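Local coordinates for uncharacterized protein PF1083 (Pyrococcus furiosus, PDB 3NRN) that binds adenosine monophosphate in a Rossmann-type nucleotide site and is probably a flavin-dependent oxidoreductase of the amine oxidase family, its substrate unknown, at residues Ala17-Arg21 / Asn22-Ile26; Trp133-Lys137 / Ile138-Glu142; Ser157-Leu160 / Ser161-Thr164; Asn323-Val326 / Lys327-Ile330; Val377-Gly380 / Tyr381-Pro384. All coordinates share one frame; numbering follows the deposited sequence.

Contact 1. Residues Ala17-Arg21 / Asn22-Ile26; sequences AFLAR and NGHEI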
loop_
_atom_site.group_PDB
_atom_site.type_symbol
_atom_site.label_atom_id
_atom_site.label_comp_id
_atom_site.label_asym_id
_atom_site.label_seq_id
_atom_site.Cartn_x
_atom_site.Cartn_y
_atom_site.Cartn_z
ATOM N N ALA A 17 -11.407 -10.176 9.547
ATOM C CA ALA A 17 -12.763 -10.019 9.068
ATOM C C ALA A 17 -13.172 -11.215 8.207
ATOM O O ALA A 17 -14.255 -11.771 8.385
ATOM C CB ALA A 17 -12.879 -8.735 8.269
ATOM N N PHE A 18 -12.307 -11.617 7.280
ATOM C CA PHE A 18 -12.626 -12.739 6.397
ATOM C C PHE A 18 -12.880 -14.018 7.181
ATOM O O PHE A 18 -13.856 -14.735 6.931
ATOM C CB PHE A 18 -11.492 -12.993 5.393
ATOM C CG PHE A 18 -11.811 -14.060 4.375
ATOM C CD1 PHE A 18 -12.430 -13.730 3.173
ATOM C CD2 PHE A 18 -11.522 -15.401 4.632
ATOM C CE1 PHE A 18 -12.758 -14.727 2.235
ATOM C CE2 PHE A 18 -11.845 -16.407 3.705
ATOM C CZ PHE A 18 -12.466 -16.065 2.502
ATOM N N LEU A 19 -11.995 -14.297 8.132
ATOM C CA LEU A 19 -12.098 -15.499 8.941
ATOM C C LEU A 19 -13.267 -15.464 9.924
ATOM O O LEU A 19 -13.903 -16.489 10.168
ATOM C CB LEU A 19 -10.778 -15.735 9.681
ATOM C CG LEU A 19 -9.585 -16.048 8.766
ATOM C CD1 LEU A 19 -8.299 -16.099 9.577
ATOM C CD2 LEU A 19 -9.818 -17.381 8.048
ATOM N N ALA A 20 -13.556 -14.294 10.485
ATOM C CA ALA A 20 -14.670 -14.173 11.426
ATOM C C ALA A 20 -15.965 -14.434 10.665
ATOM O O ALA A 20 -16.870 -15.110 11.158
ATOM C CB ALA A 20 -14.698 -12.791 12.038
ATOM N N ARG A 21 -16.044 -13.898 9.454
ATOM C CA ARG A 21 -17.220 -14.088 8.614
ATOM C C ARG A 21 -17.429 -15.574 8.354
ATOM O O ARG A 21 -18.564 -16.049 8.329
ATOM C CB ARG A 21 -17.055 -13.366 7.274
ATOM C CG ARG A 21 -17.968 -12.161 7.079
ATOM C CD ARG A 21 -18.458 -12.105 5.635
ATOM N NE ARG A 21 -17.385 -12.433 4.690
ATOM C CZ ARG A 21 -17.452 -13.397 3.772
ATOM N NH1 ARG A 21 -18.545 -14.143 3.656
ATOM N NH2 ARG A 21 -16.419 -13.624 2.970
ATOM N N ASN A 22 -16.336 -16.310 8.160
ATOM C CA ASN A 22 -16.444 -17.738 7.902
ATOM C C ASN A 22 -16.598 -18.606 9.152
ATOM O O ASN A 22 -16.246 -19.786 9.149
ATOM C CB ASN A 22 -15.255 -18.229 7.069
ATOM C CG ASN A 22 -15.365 -17.831 5.610
ATOM O OD1 ASN A 22 -14.946 -16.743 5.212
ATOM N ND2 ASN A 22 -15.949 -18.707 4.805
ATOM N N GLY A 23 -17.116 -18.017 10.222
ATOM C CA GLY A 23 -17.359 -18.780 11.433
ATOM C C GLY A 23 -16.201 -19.153 12.335
ATOM O O GLY A 23 -16.348 -20.033 13.182
ATOM N N HIS A 24 -15.051 -18.509 12.174
ATOM C CA HIS A 24 -13.930 -18.829 13.044
ATOM C C HIS A 24 -13.921 -17.874 14.223
ATOM O O HIS A 24 -14.513 -16.798 14.162
ATOM C CB HIS A 24 -12.608 -18.743 12.283
ATOM C CG HIS A 24 -12.536 -19.670 11.113
ATOM N ND1 HIS A 24 -12.859 -19.279 9.832
ATOM C CD2 HIS A 24 -12.231 -20.988 11.038
ATOM C CE1 HIS A 24 -12.759 -20.314 9.019
ATOM N NE2 HIS A 24 -12.379 -21.363 9.725
ATOM N N GLU A 25 -13.255 -18.277 15.299
ATOM C CA GLU A 25 -13.157 -17.455 16.499
ATOM C C GLU A 25 -11.902 -16.590 16.351
ATOM O O GLU A 25 -10.774 -17.095 16.384
ATOM C CB GLU A 25 -13.055 -18.358 17.732
ATOM C CG GLU A 25 -12.990 -17.618 19.050
ATOM C CD GLU A 25 -12.575 -18.524 20.194
ATOM O OE1 GLU A 25 -13.158 -19.621 20.327
ATOM O OE2 GLU A 25 -11.669 -18.138 20.962
ATOM N N ILE A 26 -12.110 -15.286 16.183
ATOM C CA ILE A 26 -11.017 -14.339 15.978
ATOM C C ILE A 26 -10.727 -13.395 17.145
ATOM O O ILE A 26 -11.637 -12.827 17.746
ATOM C CB ILE A 26 -11.298 -13.452 14.736
ATOM C CG1 ILE A 26 -11.348 -14.312 13.472
ATOM C CG2 ILE A 26 -10.251 -12.340 14.631
ATOM C CD1 ILE A 26 -10.041 -14.939 13.104
#
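L19 and A20 end helix 10-21 in a Schellman motif, their carbonyls receiving the backbone N of H24 and of G23, the residue with positive phi that turns the chain toward strand 25-29. H24 N lies 3.1 Å from L19 O, and G23 N reaches A20 O from well above the carbonyl plane. The imidazole of H24 adds a second grip on the same oxygen. With CG beside its own backbone N, chi1 of -59° turns the ring back to the C-terminal end of the helix, and ND1 of H24 donates to L19 O over 3.0 Å, the oxygen lying close to the ring plane. Were H24 an alanine, L19 O would probably keep the backbone donor alone and the turn would lose its side-chain clasp. Beyond the turn, I26 points back at the helix: its CD1 packs on L19 CB at 3.6 Å, the two side chains crossing at about a right angle, while CG1 of I26 rests against A20 CB at 3.9 Å. F18, buried against I71 and L72 of helix 64-72, accepts the backbone N-H of N22 at its O, 3.2 Å from N22 N. The contact thus closes the first beta-alpha-beta crossover of the nucleotide-binding sheet. L19 O has two donors, which probably offset the partial negative charge of the helix end, and I26 adds apolar contact to L19 and A20.

Contact 2. Residues Trp133-Lys137 / Ile138-Glu142; sequences WIKEK and IGENE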
loop_
_atom_site.group_PDB
_atom_site.type_symbol
_atom_site.label_atom_id
_atom_site.label_comp_id
_atom_site.label_asym_id
_atom_site.label_seq_id
_atom_site.Cartn_x
_atom_site.Cartn_y
_atom_site.Cartn_z
ATOM N N TRP A 133 15.523 -3.001 -19.653
ATOM C CA TRP A 133 14.591 -3.663 -20.551
ATOM C C TRP A 133 13.699 -2.673 -21.298
ATOM O O TRP A 133 13.309 -2.927 -22.437
ATOM C CB TRP A 133 13.783 -4.723 -19.778
ATOM C CG TRP A 133 12.316 -4.484 -19.596
ATOM C CD1 TRP A 133 11.723 -3.501 -18.855
ATOM C CD2 TRP A 133 11.253 -5.291 -20.113
ATOM N NE1 TRP A 133 10.355 -3.651 -18.874
ATOM C CE2 TRP A 133 10.040 -4.741 -19.639
ATOM C CE3 TRP A 133 11.208 -6.428 -20.928
ATOM C CZ2 TRP A 133 8.795 -5.287 -19.958
ATOM C CZ3 TRP A 133 9.970 -6.971 -21.244
ATOM C CH2 TRP A 133 8.780 -6.401 -20.757
ATOM N N ILE A 134 13.396 -1.536 -20.678
ATOM C CA ILE A 134 12.576 -0.527 -21.341
ATOM C C ILE A 134 13.382 0.089 -22.494
ATOM O O ILE A 134 12.861 0.284 -23.590
ATOM C CB ILE A 134 12.134 0.589 -20.349
ATOM C CG1 ILE A 134 11.123 0.024 -19.343
ATOM C CG2 ILE A 134 11.516 1.767 -21.110
ATOM C CD1 ILE A 134 9.851 -0.525 -19.974
ATOM N N LYS A 135 14.655 0.386 -22.250
ATOM C CA LYS A 135 15.500 0.966 -23.290
ATOM C C LYS A 135 15.594 0.040 -24.505
ATOM O O LYS A 135 15.541 0.491 -25.648
ATOM C CB LYS A 135 16.905 1.237 -22.746
ATOM C CG LYS A 135 16.969 2.301 -21.667
ATOM C CD LYS A 135 18.381 2.425 -21.122
ATOM C CE LYS A 135 18.461 3.468 -20.023
ATOM N NZ LYS A 135 19.809 3.479 -19.386
ATOM N N GLU A 136 15.722 -1.259 -24.253
ATOM C CA GLU A 136 15.836 -2.237 -25.326
ATOM C C GLU A 136 14.519 -2.462 -26.069
ATOM O O GLU A 136 14.450 -2.308 -27.287
ATOM C CB GLU A 136 16.339 -3.564 -24.762
ATOM C CG GLU A 136 17.626 -3.436 -23.959
ATOM C CD GLU A 136 18.047 -4.740 -23.303
ATOM O OE1 GLU A 136 17.187 -5.395 -22.673
ATOM O OE2 GLU A 136 19.239 -5.105 -23.406
ATOM N N LYS A 137 13.478 -2.823 -25.327
ATOM C CA LYS A 137 12.166 -3.090 -25.911
ATOM C C LYS A 137 11.526 -1.871 -26.570
ATOM O O LYS A 137 10.860 -1.996 -27.597
ATOM C CB LYS A 137 11.220 -3.649 -24.840
ATOM C CG LYS A 137 11.695 -4.951 -24.202
ATOM C CD LYS A 137 11.611 -6.134 -25.163
ATOM C CE LYS A 137 10.163 -6.538 -25.427
ATOM N NZ LYS A 137 10.054 -7.805 -26.213
ATOM N N ILE A 138 11.723 -0.695 -25.985
ATOM C CA ILE A 138 11.139 0.521 -26.541
ATOM C C ILE A 138 12.191 1.489 -27.078
ATOM O O ILE A 138 12.144 1.880 -28.245
ATOM C CB ILE A 138 10.284 1.258 -25.493
ATOM C CG1 ILE A 138 9.145 0.349 -25.023
ATOM C CG2 ILE A 138 9.733 2.546 -26.089
ATOM C CD1 ILE A 138 8.317 0.917 -23.882
ATOM N N GLY A 139 13.135 1.872 -26.223
ATOM C CA GLY A 139 14.171 2.797 -26.639
ATOM C C GLY A 139 14.490 3.798 -25.549
ATOM O O GLY A 139 13.691 4.008 -24.637
ATOM N N GLU A 140 15.657 4.425 -25.640
ATOM C CA GLU A 140 16.063 5.394 -24.635
ATOM C C GLU A 140 15.379 6.743 -24.788
ATOM O O GLU A 140 16.022 7.737 -25.127
ATOM C CB GLU A 140 17.581 5.574 -24.660
ATOM C CG GLU A 140 18.338 4.334 -24.227
ATOM C CD GLU A 140 19.662 4.660 -23.567
ATOM O OE1 GLU A 140 19.669 5.476 -22.616
ATOM O OE2 GLU A 140 20.694 4.098 -23.990
ATOM N N ASN A 141 14.075 6.778 -24.527
ATOM C CA ASN A 141 13.315 8.019 -24.629
ATOM C C ASN A 141 13.357 8.769 -23.298
ATOM O O ASN A 141 12.789 8.327 -22.301
ATOM C CB ASN A 141 11.867 7.727 -25.023
ATOM C CG ASN A 141 11.097 8.984 -25.362
ATOM O OD1 ASN A 141 10.982 9.892 -24.540
ATOM N ND2 ASN A 141 10.568 9.047 -26.582
ATOM N N GLU A 142 14.038 9.910 -23.304
ATOM C CA GLU A 142 14.209 10.748 -22.123
ATOM C C GLU A 142 12.916 11.059 -21.365
ATOM O O GLU A 142 12.935 11.269 -20.149
ATOM C CB GLU A 142 14.915 12.046 -22.532
ATOM C CG GLU A 142 15.289 12.968 -21.387
ATOM C CD GLU A 142 16.397 13.951 -21.760
ATOM O OE1 GLU A 142 16.671 14.870 -20.959
ATOM O OE2 GLU A 142 17.002 13.802 -22.845
HETATM O O HOH W 1 21.637 4.384 -21.211
#
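K135 and E140 lay their side chains across one another outside the end of helix 130-137, joined by aliphatic contact, a long salt bridge and a water. The lysine sets off with CG beside its backbone N (chi1 -66°) and then runs fully extended, which carries it obliquely along the glutamate; CG of K135 meets CG of E140 at 3.5 Å, and CE of K135 comes 3.5 Å from OE1 of E140. The glutamate starts the same way, with CG anti to its carbonyl carbon, and its chain continues extended, which lays the carboxylate beside CD and CE of the lysine. There NZ of K135 stands 3.8 Å from OE1 of E140, too far for a close ion pair. One water fills the link, accepting from NZ of K135 at 2.7 Å and donating to OE1 of E140 at 2.7 Å. With only the methyl group of an alanine at K135, the carboxylate of E140 is likely to lose its charge partner, and its CG the methylenes it lies on. In the backbone, I134 O takes two donors, I138 N at 2.8 Å and G139 N at 3.1 Å, the second in the carbonyl plane on a lone pair, and G139 with positive phi leads the chain out of the helix. CG2 of I134 and CD1 of I138 touch loosely. Both isoleucines also lie on L144 of helix 142-156, which N141 caps through F143 N, while W133 and I134 reach L168 of helix 165-178; the turn therefore joins the first two of three helices that pack together.

Contact 3. Residues Ser157-Leu160 / Ser161-Thr164; sequences SVSL and SDLT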
loop_
_atom_site.group_PDB
_atom_site.type_symbol
_atom_site.label_atom_id
_atom_site.label_comp_id
_atom_site.label_asym_id
_atom_site.label_seq_id
_atom_site.Cartn_x
_atom_site.Cartn_y
_atom_site.Cartn_z
ATOM N N SER A 157 8.456 3.162 -4.271
ATOM C CA SER A 157 9.471 3.890 -3.521
ATOM C C SER A 157 10.912 3.534 -3.883
ATOM O O SER A 157 11.788 3.561 -3.024
ATOM C CB SER A 157 9.269 3.685 -2.018
ATOM O OG SER A 157 8.209 4.493 -1.546
ATOM N N VAL A 158 11.152 3.193 -5.143
ATOM C CA VAL A 158 12.498 2.861 -5.604
ATOM C C VAL A 158 12.685 3.428 -7.001
ATOM O O VAL A 158 11.735 3.925 -7.611
ATOM C CB VAL A 158 12.746 1.334 -5.673
ATOM C CG1 VAL A 158 12.553 0.709 -4.301
ATOM C CG2 VAL A 158 11.820 0.699 -6.689
ATOM N N SER A 159 13.916 3.371 -7.495
ATOM C CA SER A 159 14.221 3.856 -8.831
ATOM C C SER A 159 13.923 2.725 -9.798
ATOM O O SER A 159 13.917 1.552 -9.413
ATOM C CB SER A 159 15.693 4.256 -8.940
ATOM O OG SER A 159 15.959 5.397 -8.143
ATOM N N LEU A 160 13.677 3.079 -11.053
ATOM C CA LEU A 160 13.368 2.091 -12.075
ATOM C C LEU A 160 14.433 0.991 -12.122
ATOM O O LEU A 160 14.114 -0.190 -12.278
ATOM C CB LEU A 160 13.248 2.785 -13.432
ATOM C CG LEU A 160 12.472 2.039 -14.517
ATOM C CD1 LEU A 160 11.113 1.603 -13.987
ATOM C CD2 LEU A 160 12.299 2.947 -15.717
ATOM N N SER A 161 15.696 1.377 -11.968
ATOM C CA SER A 161 16.784 0.404 -11.996
ATOM C C SER A 161 16.734 -0.553 -10.803
ATOM O O SER A 161 17.430 -1.569 -10.790
ATOM C CB SER A 161 18.146 1.119 -12.044
ATOM O OG SER A 161 18.317 2.004 -10.946
ATOM N N ASP A 162 15.906 -0.239 -9.810
ATOM C CA ASP A 162 15.780 -1.097 -8.635
ATOM C C ASP A 162 14.731 -2.190 -8.819
ATOM O O ASP A 162 14.611 -3.094 -7.988
ATOM C CB ASP A 162 15.441 -0.271 -7.394
ATOM C CG ASP A 162 16.603 0.582 -6.928
ATOM O OD1 ASP A 162 17.725 0.048 -6.825
ATOM O OD2 ASP A 162 16.394 1.782 -6.658
ATOM N N LEU A 163 13.963 -2.101 -9.896
ATOM C CA LEU A 163 12.940 -3.101 -10.192
ATOM C C LEU A 163 13.451 -4.024 -11.294
ATOM O O LEU A 163 14.238 -3.601 -12.139
ATOM C CB LEU A 163 11.651 -2.423 -10.672
ATOM C CG LEU A 163 10.803 -1.618 -9.681
ATOM C CD1 LEU A 163 9.721 -0.865 -10.444
ATOM C CD2 LEU A 163 10.173 -2.551 -8.653
ATOM N N THR A 164 13.025 -5.284 -11.277
ATOM C CA THR A 164 13.430 -6.222 -12.321
ATOM C C THR A 164 12.447 -6.000 -13.468
ATOM O O THR A 164 11.385 -5.417 -13.267
ATOM C CB THR A 164 13.327 -7.689 -11.850
ATOM O OG1 THR A 164 11.961 -8.003 -11.556
ATOM C CG2 THR A 164 14.181 -7.916 -10.597
#
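D162 folds back over V158 and S159, and three hydrogen bonds hold the turn between helices 142-156 and 165-178. The carboxylate of D162 accepts from the backbone N of S159, OD2 of D162 standing 3.1 Å away and using its anti lone pair, the one that faces away from the other oxygen. In return D162 N donates to S159 O at 2.7 Å, so the two residues are clasped by one side-chain and one backbone bond. One residue on, L163 N meets L160 O at 3.1 Å; in both backbone bonds the donor sits above the carbonyl plane, as befits the tight 3-10 winding here. The S159 hydroxyl, OG, is hydrogen-bonded to K322 NZ, and L160 N is held by E149. The apolar contacts are made by V158. It puts its CB 3.6 Å from CB of D162, and its CG2 branch, set between the backbone N and the carbonyl carbon, comes 3.9 Å from CG of L163, the valine and leucine crossing at about a right angle. L163 and L160 then continue onto helices 130-137 and 142-156. Taken together, the carboxylate binds the N-H of S159, the residue whose carbonyl opens the i to i+3 bonding: D162 OD2 satisfies S159 N while D162 N binds S159 O, and the two residues hold each other at both ends.

Contact 4. Residues Asn323-Val326 / Lys327-Ile330; sequences NGNV and KKAI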
loop_
_atom_site.group_PDB
_atom_site.type_symbol
_atom_site.label_atom_id
_atom_site.label_comp_id
_atom_site.label_asym_id
_atom_site.label_seq_id
_atom_site.Cartn_x
_atom_site.Cartn_y
_atom_site.Cartn_z
ATOM N N ASN A 323 18.247 7.438 -0.909
ATOM C CA ASN A 323 19.339 7.775 0.006
ATOM C C ASN A 323 19.375 9.265 0.315
ATOM O O ASN A 323 20.382 9.776 0.789
ATOM C CB ASN A 323 20.690 7.340 -0.570
ATOM C CG ASN A 323 20.820 5.837 -0.672
ATOM O OD1 ASN A 323 20.482 5.119 0.261
ATOM N ND2 ASN A 323 21.315 5.353 -1.805
ATOM N N GLY A 324 18.270 9.956 0.059
ATOM C CA GLY A 324 18.224 11.386 0.309
ATOM C C GLY A 324 18.350 11.779 1.766
ATOM O O GLY A 324 18.143 10.954 2.661
ATOM N N ASN A 325 18.713 13.038 2.005
ATOM C CA ASN A 325 18.837 13.567 3.359
ATOM C C ASN A 325 17.464 14.146 3.710
ATOM O O ASN A 325 16.951 15.022 3.004
ATOM C CB ASN A 325 19.930 14.645 3.402
ATOM C CG ASN A 325 20.053 15.307 4.766
ATOM O OD1 ASN A 325 19.310 16.232 5.089
ATOM N ND2 ASN A 325 20.992 14.828 5.576
ATOM N N VAL A 326 16.868 13.645 4.791
ATOM C CA VAL A 326 15.530 14.066 5.229
ATOM C C VAL A 326 15.267 15.571 5.241
ATOM O O VAL A 326 14.321 16.047 4.613
ATOM C CB VAL A 326 15.210 13.504 6.639
ATOM C CG1 VAL A 326 13.842 13.989 7.100
ATOM C CG2 VAL A 326 15.239 11.988 6.605
ATOM N N LYS A 327 16.096 16.311 5.966
ATOM C CA LYS A 327 15.950 17.760 6.064
ATOM C C LYS A 327 16.007 18.419 4.693
ATOM O O LYS A 327 15.179 19.269 4.369
ATOM C CB LYS A 327 17.053 18.343 6.953
ATOM C CG LYS A 327 17.016 19.858 7.079
ATOM C CD LYS A 327 18.221 20.373 7.857
ATOM C CE LYS A 327 18.221 21.895 7.956
ATOM N NZ LYS A 327 17.039 22.407 8.700
ATOM N N LYS A 328 16.994 18.029 3.894
ATOM C CA LYS A 328 17.153 18.589 2.561
ATOM C C LYS A 328 16.011 18.160 1.652
ATOM O O LYS A 328 15.489 18.960 0.878
ATOM C CB LYS A 328 18.489 18.147 1.963
ATOM C CG LYS A 328 19.695 18.692 2.713
ATOM C CD LYS A 328 20.994 18.234 2.074
ATOM C CE LYS A 328 22.202 18.767 2.824
ATOM N NZ LYS A 328 23.470 18.361 2.162
ATOM N N ALA A 329 15.625 16.892 1.759
ATOM C CA ALA A 329 14.543 16.338 0.953
ATOM C C ALA A 329 13.224 17.046 1.236
ATOM O O ALA A 329 12.495 17.410 0.308
ATOM C CB ALA A 329 14.407 14.843 1.229
ATOM N N ILE A 330 12.905 17.227 2.516
ATOM C CA ILE A 330 11.665 17.901 2.880
ATOM C C ILE A 330 11.668 19.312 2.303
ATOM O O ILE A 330 10.674 19.756 1.731
ATOM C CB ILE A 330 11.482 17.976 4.409
ATOM C CG1 ILE A 330 11.192 16.572 4.965
ATOM C CG2 ILE A 330 10.339 18.926 4.752
ATOM C CD1 ILE A 330 11.014 16.520 6.480
HETATM O O HOH W 2 18.003 15.093 7.684
#
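N325 turns its amide back over the first turn of helix 326-340 because CG lies anti to its backbone N (chi1 176°), with the amide plane twisted so that OD1 faces the N-H of K328. OD1 of N325 accepts from K328 N at 3.2 Å, an N-cap bond that lies in the carbonyl plane on a lone pair and is nearly straight at the hydrogen (166°). Water 2 also grips this oxygen, donating to OD1 of N325 at 3.1 Å while accepting from K327 N at 2.8 Å, which ties a second N-H of the first turn to the cap. The K328 chain runs past the amide, its CG 3.4 Å from OD1 of N325. The backbone carbonyl of N325 begins the helical bonding: A329 N reaches N325 O at 2.6 Å, nearly along the C=O axis. The side chains of V326 and I330, one turn apart, lie side by side pointing the same way, CG1 of V326 3.8 Å from CD1 of I330, and both residues continue onto strand 345-351, which the helix covers together with I270 and F272 of strand 269-277. At this exposed helix start, one amide oxygen thus answers two N-H groups of the first turn, that of K328 directly and that of K327 through the water.

Contact 5. Residues Val377-Gly380 / Tyr381-Pro384; sequences VGDG and YRPP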
loop_
_atom_site.group_PDB
_atom_site.type_symbol
_atom_site.label_atom_id
_atom_site.label_comp_id
_atom_site.label_asym_id
_atom_site.label_seq_id
_atom_site.Cartn_x
_atom_site.Cartn_y
_atom_site.Cartn_z
ATOM N N VAL A 377 1.053 -11.164 7.019
ATOM C CA VAL A 377 0.284 -10.392 6.042
ATOM C C VAL A 377 0.615 -8.931 6.289
ATOM O O VAL A 377 1.150 -8.593 7.352
ATOM C CB VAL A 377 -1.260 -10.597 6.155
ATOM C CG1 VAL A 377 -1.607 -12.062 5.922
ATOM C CG2 VAL A 377 -1.774 -10.115 7.519
ATOM N N GLY A 378 0.285 -8.071 5.323
ATOM C CA GLY A 378 0.588 -6.657 5.447
ATOM C C GLY A 378 1.713 -6.300 4.481
ATOM O O GLY A 378 2.010 -7.068 3.563
ATOM N N ASP A 379 2.335 -5.141 4.674
ATOM C CA ASP A 379 3.431 -4.696 3.808
ATOM C C ASP A 379 4.593 -5.682 3.754
ATOM O O ASP A 379 5.454 -5.587 2.882
ATOM C CB ASP A 379 3.967 -3.338 4.271
ATOM C CG ASP A 379 3.526 -2.203 3.374
ATOM O OD1 ASP A 379 3.733 -2.305 2.148
ATOM O OD2 ASP A 379 2.978 -1.207 3.893
ATOM N N GLY A 380 4.625 -6.616 4.698
ATOM C CA GLY A 380 5.694 -7.593 4.721
ATOM C C GLY A 380 5.438 -8.727 3.751
ATOM O O GLY A 380 6.263 -9.628 3.603
ATOM N N TYR A 381 4.285 -8.695 3.094
ATOM C CA TYR A 381 3.946 -9.732 2.137
ATOM C C TYR A 381 3.070 -9.223 0.999
ATOM O O TYR A 381 1.845 -9.329 1.045
ATOM C CB TYR A 381 3.254 -10.908 2.844
ATOM C CG TYR A 381 2.891 -12.063 1.921
ATOM C CD1 TYR A 381 3.755 -12.462 0.897
ATOM C CD2 TYR A 381 1.698 -12.774 2.090
ATOM C CE1 TYR A 381 3.441 -13.541 0.061
ATOM C CE2 TYR A 381 1.374 -13.853 1.264
ATOM C CZ TYR A 381 2.251 -14.232 0.251
ATOM O OH TYR A 381 1.939 -15.297 -0.567
ATOM N N ARG A 382 3.708 -8.645 -0.013
ATOM C CA ARG A 382 2.992 -8.163 -1.186
ATOM C C ARG A 382 3.513 -8.981 -2.357
ATOM O O ARG A 382 4.657 -8.818 -2.779
ATOM C CB ARG A 382 3.246 -6.667 -1.419
ATOM C CG ARG A 382 2.516 -5.774 -0.425
ATOM C CD ARG A 382 2.659 -4.292 -0.734
ATOM N NE ARG A 382 3.995 -3.792 -0.435
ATOM C CZ ARG A 382 5.039 -3.894 -1.250
ATOM N NH1 ARG A 382 4.909 -4.478 -2.435
ATOM N NH2 ARG A 382 6.218 -3.416 -0.877
ATOM N N PRO A 383 2.685 -9.898 -2.875
ATOM C CA PRO A 383 3.076 -10.749 -4.002
ATOM C C PRO A 383 3.541 -9.930 -5.202
ATOM O O PRO A 383 3.193 -8.751 -5.335
ATOM C CB PRO A 383 1.803 -11.537 -4.292
ATOM C CG PRO A 383 1.191 -11.680 -2.929
ATOM C CD PRO A 383 1.360 -10.285 -2.362
ATOM N N PRO A 384 4.343 -10.546 -6.088
ATOM C CA PRO A 384 4.848 -9.852 -7.278
ATOM C C PRO A 384 3.714 -9.187 -8.050
ATOM O O PRO A 384 2.671 -9.801 -8.282
ATOM C CB PRO A 384 5.513 -10.975 -8.073
ATOM C CG PRO A 384 6.028 -11.874 -6.989
ATOM C CD PRO A 384 4.836 -11.933 -6.047
HETATM O O HOH W 3 -0.434 -9.099 2.807
#
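R382 reaches back across a type I turn to D379. Its CB sets the direction, with CG beside the backbone N (chi1 -74°), and CG of R382 comes 4.2 Å from G378 O. CD continues the extended run and passes 3.7 Å from OD1 of D379. A bend at chi3 then turns the guanidinium, and NE of R382 donates to OD1 of D379 at 3.0 Å, in a salt bridge whose hydrogen bond is fairly straight at 160°. NE meets OD1 almost head-on, down its C-O bond. The acid oxygen lies at the edge of the guanidinium within its plane, while the carboxylate itself stands almost perpendicular to it, at 82°. The contact is made through NE, and NH2 of R382 stays 4.1 Å from OD1 of D379. The other oxygen of D379, OD2, forms a salt bridge with NH2 of R38, a residue of the AMP site, so D379 is shared between two arginines, each using a different oxygen. This would probably hold the carboxylate in its ionised form and fix its rotation. The turn is closed by Y381 N donating to G378 O at 2.8 Å from above the carbonyl plane; water 3 accepts from G378 N and is placed to donate to Y381 O, though other acceptors may compete for its protons. The Y381 ring, CG anti to its backbone N, leads away from the turn and touches K398. The loop leaves strand 374-376, the edge strand of the parallel sheet; just beyond the strand V377 keeps a backbone hydrogen bond with S237 and packs on A399. Y381 and P383 lie against helix 388-402, and P384 touches E167 and K170 of helix 165-178.

How the contacts relate
The five contacts follow one another along the chain without overlap. Contacts 1 and 5 belong to the nucleotide-binding part: contact 1 joins helix 10-21 to strand 25-29 of the parallel sheet, and contact 5 follows its edge strand 374-376, their centres about 21 Å apart. Contacts 2, 3 and 4 lie across the chain's centre from contact 1. Contacts 2 and 3 mark successive links among helices 130-137, 142-156 and 165-178, with centres about 15 Å apart. Contact 4 starts the helix lying over the mixed sheet, its centre about 19 Å from that of contact 3. The nucleotide-binding part thus holds contacts 1 and 5, while the others probably help order the helices and the mixed sheet.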